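Long-range contacts in putative lipase (Bacteroides thetaiotaomicron VPI-5482, PDB 3BZW), which is probably a serine esterase or lipase of the SGNH (GDSL-like) hydrolase family, perhaps with lysophospholipase activity: residues A[22-27]-A[259-265]; A[111-117]-A[130-136]. All blocks are in the same frame, centred on the assembly; numbering follows the deposited sequence.

Contact 1: A[22-27]-A[259-265]; sequences HPWQGK and LLALPVA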
loop_
_atom_site.group_PDB
_atom_site.type_symbol
_atom_site.label_atom_id
_atom_site.label_comp_id
_atom_site.label_asym_id
_atom_site.label_seq_id
_atom_site.Cartn_x
_atom_site.Cartn_y
_atom_site.Cartn_z
ATOM N N HIS A 22 -16.872 0.423 -42.299
ATOM C CA HIS A 22 -16.854 -0.506 -41.178
ATOM C C HIS A 22 -16.329 -1.858 -41.657
ATOM O O HIS A 22 -16.877 -2.449 -42.584
ATOM C CB HIS A 22 -18.255 -0.670 -40.582
ATOM C CG HIS A 22 -18.257 -1.396 -39.275
ATOM N ND1 HIS A 22 -18.736 -0.834 -38.111
ATOM C CD2 HIS A 22 -17.778 -2.615 -38.935
ATOM C CE1 HIS A 22 -18.549 -1.676 -37.110
ATOM N NE2 HIS A 22 -17.968 -2.764 -37.583
ATOM N N PRO A 23 -15.253 -2.362 -41.026
ATOM C CA PRO A 23 -14.635 -3.646 -41.381
ATOM C C PRO A 23 -15.514 -4.893 -41.291
ATOM O O PRO A 23 -15.160 -5.941 -41.835
ATOM C CB PRO A 23 -13.424 -3.720 -40.447
ATOM C CG PRO A 23 -13.849 -2.899 -39.262
ATOM C CD PRO A 23 -14.534 -1.724 -39.910
ATOM N N TRP A 24 -16.652 -4.792 -40.608
ATOM C CA TRP A 24 -17.549 -5.936 -40.469
ATOM C C TRP A 24 -18.729 -5.855 -41.440
ATOM O O TRP A 24 -19.534 -6.779 -41.536
ATOM C CB TRP A 24 -18.055 -6.044 -39.020
ATOM C CG TRP A 24 -16.957 -6.373 -38.040
ATOM C CD1 TRP A 24 -15.858 -5.618 -37.760
ATOM C CD2 TRP A 24 -16.822 -7.577 -37.269
ATOM N NE1 TRP A 24 -15.039 -6.275 -36.869
ATOM C CE2 TRP A 24 -15.608 -7.479 -36.552
ATOM C CE3 TRP A 24 -17.605 -8.728 -37.118
ATOM C CZ2 TRP A 24 -15.159 -8.492 -35.696
ATOM C CZ3 TRP A 24 -17.157 -9.737 -36.264
ATOM C CH2 TRP A 24 -15.945 -9.610 -35.567
ATOM N N GLN A 25 -18.813 -4.747 -42.166
ATOM C CA GLN A 25 -19.881 -4.531 -43.134
ATOM C C GLN A 25 -19.981 -5.673 -44.142
ATOM O O GLN A 25 -18.994 -6.022 -44.784
ATOM C CB GLN A 25 -19.638 -3.215 -43.881
ATOM C CG GLN A 25 -20.562 -2.974 -45.067
ATOM C CD GLN A 25 -21.986 -2.686 -44.652
ATOM O OE1 GLN A 25 -22.248 -1.732 -43.920
ATOM N NE2 GLN A 25 -22.919 -3.507 -45.124
ATOM N N GLY A 26 -21.176 -6.250 -44.264
ATOM C CA GLY A 26 -21.412 -7.330 -45.211
ATOM C C GLY A 26 -20.765 -8.672 -44.920
ATOM O O GLY A 26 -20.846 -9.585 -45.737
ATOM N N LYS A 27 -20.135 -8.809 -43.758
ATOM C CA LYS A 27 -19.472 -10.060 -43.412
ATOM C C LYS A 27 -20.412 -11.108 -42.822
ATOM O O LYS A 27 -21.539 -10.804 -42.429
ATOM C CB LYS A 27 -18.329 -9.791 -42.431
ATOM C CG LYS A 27 -17.285 -8.812 -42.952
ATOM C CD LYS A 27 -16.675 -9.272 -44.269
ATOM C CE LYS A 27 -15.628 -8.276 -44.751
ATOM N NZ LYS A 27 -15.143 -8.589 -46.127
ATOM N N LEU A 259 -16.473 -3.015 -32.409
ATOM C CA LEU A 259 -15.896 -3.869 -33.447
ATOM C C LEU A 259 -15.173 -3.081 -34.536
ATOM O O LEU A 259 -14.473 -3.654 -35.375
ATOM C CB LEU A 259 -16.991 -4.729 -34.085
ATOM C CG LEU A 259 -17.564 -5.859 -33.224
ATOM C CD1 LEU A 259 -18.680 -6.562 -33.978
ATOM C CD2 LEU A 259 -16.462 -6.845 -32.873
ATOM N N LEU A 260 -15.357 -1.768 -34.522
ATOM C CA LEU A 260 -14.725 -0.885 -35.496
ATOM C C LEU A 260 -13.205 -0.979 -35.373
ATOM O O LEU A 260 -12.473 -0.701 -36.323
ATOM C CB LEU A 260 -15.164 0.559 -35.237
ATOM C CG LEU A 260 -15.647 1.413 -36.408
ATOM C CD1 LEU A 260 -15.891 2.830 -35.911
ATOM C CD2 LEU A 260 -14.611 1.412 -37.524
ATOM N N ALA A 261 -12.742 -1.382 -34.195
ATOM C CA ALA A 261 -11.313 -1.492 -33.916
ATOM C C ALA A 261 -10.669 -2.795 -34.378
ATOM O O ALA A 261 -9.450 -2.949 -34.287
ATOM C CB ALA A 261 -11.069 -1.306 -32.421
ATOM N N LEU A 262 -11.474 -3.725 -34.882
ATOM C CA LEU A 262 -10.955 -5.016 -35.327
ATOM C C LEU A 262 -11.303 -5.333 -36.775
ATOM O O LEU A 262 -12.462 -5.232 -37.182
ATOM C CB LEU A 262 -11.498 -6.130 -34.426
ATOM C CG LEU A 262 -11.149 -6.025 -32.938
ATOM C CD1 LEU A 262 -12.011 -6.980 -32.116
ATOM C CD2 LEU A 262 -9.673 -6.333 -32.758
ATOM N N PRO A 263 -10.300 -5.733 -37.574
ATOM C CA PRO A 263 -10.557 -6.060 -38.976
ATOM C C PRO A 263 -11.183 -7.446 -39.091
ATOM O O PRO A 263 -11.146 -8.236 -38.146
ATOM C CB PRO A 263 -9.163 -6.027 -39.589
ATOM C CG PRO A 263 -8.331 -6.621 -38.490
ATOM C CD PRO A 263 -8.867 -5.890 -37.256
ATOM N N VAL A 264 -11.771 -7.731 -40.245
ATOM C CA VAL A 264 -12.351 -9.046 -40.494
ATOM C C VAL A 264 -11.543 -9.626 -41.646
ATOM O O VAL A 264 -10.993 -10.719 -41.542
ATOM C CB VAL A 264 -13.837 -8.963 -40.893
ATOM C CG1 VAL A 264 -14.359 -10.362 -41.235
ATOM C CG2 VAL A 264 -14.649 -8.373 -39.747
ATOM N N ALA A 265 -11.466 -8.875 -42.741
ATOM C CA ALA A 265 -10.698 -9.297 -43.905
ATOM C C ALA A 265 -9.244 -8.913 -43.667
ATOM O O ALA A 265 -8.933 -7.740 -43.465
ATOM C CB ALA A 265 -11.216 -8.606 -45.164
HETATM O O HOH W 1 -12.779 -6.278 -42.779
#

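Contact 2: A[111-117]-A[130-136]; sequences FTEQEEQ and TRKKRTP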
loop_
_atom_site.group_PDB
_atom_site.type_symbol
_atom_site.label_atom_id
_atom_site.label_comp_id
_atom_site.label_asym_id
_atom_site.label_seq_id
_atom_site.Cartn_x
_atom_site.Cartn_y
_atom_site.Cartn_z
ATOM N N PHE A 111 -2.708 -23.244 -15.748
ATOM C CA PHE A 111 -1.633 -24.178 -16.080
ATOM C C PHE A 111 -1.193 -25.029 -14.896
ATOM O O PHE A 111 -1.617 -24.824 -13.758
ATOM C CB PHE A 111 -0.366 -23.413 -16.492
ATOM C CG PHE A 111 -0.523 -22.509 -17.679
ATOM C CD1 PHE A 111 -0.235 -22.971 -18.960
ATOM C CD2 PHE A 111 -0.882 -21.176 -17.511
ATOM C CE1 PHE A 111 -0.295 -22.117 -20.056
ATOM C CE2 PHE A 111 -0.946 -20.309 -18.600
ATOM C CZ PHE A 111 -0.649 -20.780 -19.876
ATOM N N THR A 112 -0.311 -25.978 -15.198
ATOM C CA THR A 112 0.346 -26.804 -14.191
ATOM C C THR A 112 1.804 -26.497 -14.559
ATOM O O THR A 112 2.081 -26.129 -15.706
ATOM C CB THR A 112 0.076 -28.317 -14.364
ATOM O OG1 THR A 112 0.492 -28.736 -15.668
ATOM C CG2 THR A 112 -1.408 -28.624 -14.163
ATOM N N GLU A 113 2.730 -26.612 -13.613
ATOM C CA GLU A 113 4.133 -26.321 -13.913
ATOM C C GLU A 113 5.070 -27.345 -13.300
ATOM O O GLU A 113 4.750 -27.966 -12.291
ATOM C CB GLU A 113 4.536 -24.946 -13.370
ATOM C CG GLU A 113 3.676 -23.778 -13.805
ATOM C CD GLU A 113 4.005 -22.517 -13.019
ATOM O OE1 GLU A 113 4.919 -21.761 -13.426
ATOM O OE2 GLU A 113 3.355 -22.293 -11.977
ATOM N N GLN A 114 6.238 -27.504 -13.913
ATOM C CA GLN A 114 7.253 -28.419 -13.411
ATOM C C GLN A 114 8.591 -28.125 -14.077
ATOM O O GLN A 114 8.642 -27.640 -15.210
ATOM C CB GLN A 114 6.846 -29.880 -13.653
ATOM C CG GLN A 114 6.732 -30.290 -15.107
ATOM C CD GLN A 114 6.333 -31.750 -15.259
ATOM O OE1 GLN A 114 7.047 -32.651 -14.818
ATOM N NE2 GLN A 114 5.184 -31.989 -15.883
ATOM N N GLU A 115 9.676 -28.394 -13.357
ATOM C CA GLU A 115 11.009 -28.166 -13.897
ATOM C C GLU A 115 11.231 -29.165 -15.021
ATOM O O GLU A 115 10.897 -30.338 -14.889
ATOM C CB GLU A 115 12.073 -28.371 -12.814
ATOM C CG GLU A 115 12.026 -27.376 -11.666
ATOM C CD GLU A 115 12.158 -25.939 -12.128
ATOM O OE1 GLU A 115 12.960 -25.675 -13.048
ATOM O OE2 GLU A 115 11.465 -25.067 -11.562
ATOM N N GLU A 116 11.790 -28.694 -16.129
ATOM C CA GLU A 116 12.052 -29.551 -17.278
ATOM C C GLU A 116 13.433 -29.266 -17.850
ATOM O O GLU A 116 13.992 -28.188 -17.647
ATOM C CB GLU A 116 11.017 -29.304 -18.380
ATOM C CG GLU A 116 9.597 -29.762 -18.080
ATOM C CD GLU A 116 9.477 -31.270 -17.971
ATOM O OE1 GLU A 116 10.178 -31.980 -18.724
ATOM O OE2 GLU A 116 8.670 -31.744 -17.144
ATOM N N GLN A 117 13.979 -30.248 -18.557
ATOM C CA GLN A 117 15.271 -30.100 -19.205
ATOM C C GLN A 117 14.946 -29.699 -20.632
ATOM O O GLN A 117 14.074 -30.302 -21.259
ATOM C CB GLN A 117 16.034 -31.427 -19.205
ATOM C CG GLN A 117 16.457 -31.884 -17.829
ATOM C CD GLN A 117 17.354 -30.874 -17.155
ATOM O OE1 GLN A 117 18.487 -30.651 -17.582
ATOM N NE2 GLN A 117 16.850 -30.247 -16.100
ATOM N N THR A 130 17.920 -26.390 -17.199
ATOM C CA THR A 130 16.707 -26.576 -16.415
ATOM C C THR A 130 15.845 -25.320 -16.431
ATOM O O THR A 130 16.290 -24.248 -16.029
ATOM C CB THR A 130 17.039 -26.918 -14.955
ATOM O OG1 THR A 130 17.877 -28.081 -14.914
ATOM C CG2 THR A 130 15.761 -27.189 -14.171
ATOM N N ARG A 131 14.607 -25.462 -16.894
ATOM C CA ARG A 131 13.683 -24.335 -16.961
ATOM C C ARG A 131 12.284 -24.771 -16.557
ATOM O O ARG A 131 11.846 -25.873 -16.896
ATOM C CB ARG A 131 13.638 -23.769 -18.385
ATOM C CG ARG A 131 14.949 -23.198 -18.893
ATOM C CD ARG A 131 15.222 -21.811 -18.329
ATOM N NE ARG A 131 16.445 -21.235 -18.881
ATOM C CZ ARG A 131 17.675 -21.516 -18.458
ATOM N NH1 ARG A 131 17.867 -22.369 -17.461
ATOM N NH2 ARG A 131 18.719 -20.946 -19.044
ATOM N N LYS A 132 11.580 -23.914 -15.825
ATOM C CA LYS A 132 10.221 -24.242 -15.424
ATOM C C LYS A 132 9.366 -24.186 -16.687
ATOM O O LYS A 132 9.445 -23.221 -17.450
ATOM C CB LYS A 132 9.706 -23.235 -14.391
ATOM C CG LYS A 132 8.296 -23.534 -13.895
ATOM C CD LYS A 132 7.825 -22.521 -12.859
ATOM C CE LYS A 132 8.654 -22.592 -11.585
ATOM N NZ LYS A 132 8.108 -21.688 -10.531
ATOM N N LYS A 133 8.570 -25.226 -16.916
ATOM C CA LYS A 133 7.706 -25.291 -18.090
ATOM C C LYS A 133 6.258 -25.391 -17.636
ATOM O O LYS A 133 5.950 -26.106 -16.678
ATOM C CB LYS A 133 8.046 -26.518 -18.942
ATOM C CG LYS A 133 7.337 -26.562 -20.296
ATOM C CD LYS A 133 7.499 -27.920 -20.971
ATOM C CE LYS A 133 7.133 -27.866 -22.459
ATOM N NZ LYS A 133 5.735 -27.418 -22.701
ATOM N N ARG A 134 5.372 -24.672 -18.316
ATOM C CA ARG A 134 3.957 -24.700 -17.969
ATOM C C ARG A 134 3.153 -25.425 -19.043
ATOM O O ARG A 134 3.496 -25.387 -20.229
ATOM C CB ARG A 134 3.422 -23.276 -17.782
ATOM C CG ARG A 134 3.444 -22.424 -19.041
ATOM C CD ARG A 134 3.076 -20.982 -18.722
ATOM N NE ARG A 134 3.289 -20.100 -19.866
ATOM C CZ ARG A 134 3.197 -18.775 -19.813
ATOM N NH1 ARG A 134 2.892 -18.176 -18.668
ATOM N NH2 ARG A 134 3.418 -18.045 -20.902
ATOM N N THR A 135 2.089 -26.091 -18.612
ATOM C CA THR A 135 1.213 -26.838 -19.503
ATOM C C THR A 135 -0.228 -26.455 -19.188
ATOM O O THR A 135 -0.658 -26.536 -18.045
ATOM C CB THR A 135 1.377 -28.357 -19.292
ATOM O OG1 THR A 135 2.738 -28.727 -19.539
ATOM C CG2 THR A 135 0.465 -29.134 -20.237
ATOM N N PRO A 136 -0.993 -26.024 -20.203
ATOM C CA PRO A 136 -2.381 -25.648 -19.927
ATOM C C PRO A 136 -3.211 -26.814 -19.401
ATOM O O PRO A 136 -3.014 -27.964 -19.803
ATOM C CB PRO A 136 -2.877 -25.132 -21.279
ATOM C CG PRO A 136 -2.034 -25.876 -22.264
ATOM C CD PRO A 136 -0.668 -25.836 -21.625
HETATM O O HOH W 2 -1.736 -29.446 -17.520
#

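Contact 1: A[22-27]-A[259-265]
W24 is the centrepiece of this buried contact, its indole gripped from both faces. With chi1 at -66° (m) and chi2 at 62°, the ring swings toward residues 259-265 although its CA-to-CB bond points sideways. V264, in the t rotamer, sets CG2 3.3 Å from the centroid of the five-membered ring and 6° off its normal; L259 CB lies over the opposite face, 3.9 Å from the same centroid and 15° off the normal. Both are CH-pi contacts. At the ring edge, W24 NE1 donates a hydrogen bond to L262 O (2.8 Å, 139°), a carbonyl that P23 CG also approaches at 3.4 Å. The contact brings together the two ends of the modelled chain, against the parallel sheet of an SGNH hydrolase fold: the type I turn H22-Q25, before strand 28-33, meets the loop after helix 245-258. W24 also rests on A91 and L93 of strand 91-95. P23 points toward the C-terminal loop, its CD 3.9 Å from L260 CD2. K27, m at chi1 and chi2 and extended beyond, lays CG 3.7 Å from V264 CG1 and carries NZ to within 4.0 Å of A265 CB. Water 1 links the backbones, donating to P23 O (2.6 Å) and accepting from A265 N (2.9 Å), while Y257 of the second subunit packs on P23 and P263.

Contact 2: A[111-117]-A[130-136]
From T130 to P136 the returning strand of a beta hairpin runs against 111-117 in unbroken antiparallel register, the short axes 4.4 Å apart at closest and 140° between their directions. T130, across from Q117, accepts a side-chain bond at OG1 from Q117 NE2 (2.7 Å, 161°). R131 forms a hydrogen-bonded pair with E116, both bonds 2.9 Å (R131 N to E116 O and E116 N to R131 O), while its own NH1 turns back to T130 O at 2.8 Å. K132 faces E115 in a non-hydrogen-bonded pair; its NZ stays 4.3 Å from E113 OE1, beyond salt-bridge range, and that carboxylate is bonded instead to Y194 of the second subunit. K133 pairs with Q114 through K133 N to Q114 O (3.0 Å) and Q114 N to K133 O (3.1 Å), and its CB meets E116 CG at 3.7 Å. R134 lies on the same face of the sheet as E113 and K132 and covers the F111 ring, with CD 3.7 Å from the centroid and 8° off the normal, a CH-pi contact. T135 closes the last bonded pair with T112, 2.9 Å for both T112 N to T135 O and T135 N to T112 O. P136 adds CD at 3.9 Å from F111 CD1, and its O receives a bond from water 2 (3.0 Å). The two-stranded sheet 111-122/127-136, between helices 98-102 and 143-157 in sequence, reaches away from the parallel sheet to the second subunit: R134 bridges to D196 of that subunit, and K132 and R134 make backbone hydrogen bonds to it.

How the contacts relate
Contacts 1 and 2 are spatially independent: their centres lie 38 Å apart and their nearest atoms about 21 Å. In sequence, 111-117 and 130-136 both fall between 22-27 and 259-265, so contact 1 brings the chain ends together and contact 2 pairs the arms of an excursion from the middle. Contact 1, 18 Å from the chain centre, is buried by the exposure of its residues, 8 of the 10 that touch; contact 2, at 28 Å, is a projecting hairpin with 7 of its 14 touching residues exposed. Each also meets the second subunit of the six-chain assembly, contact 1 by packing and contact 2 chiefly through polar bonds. Neither contact contains a bound ligand.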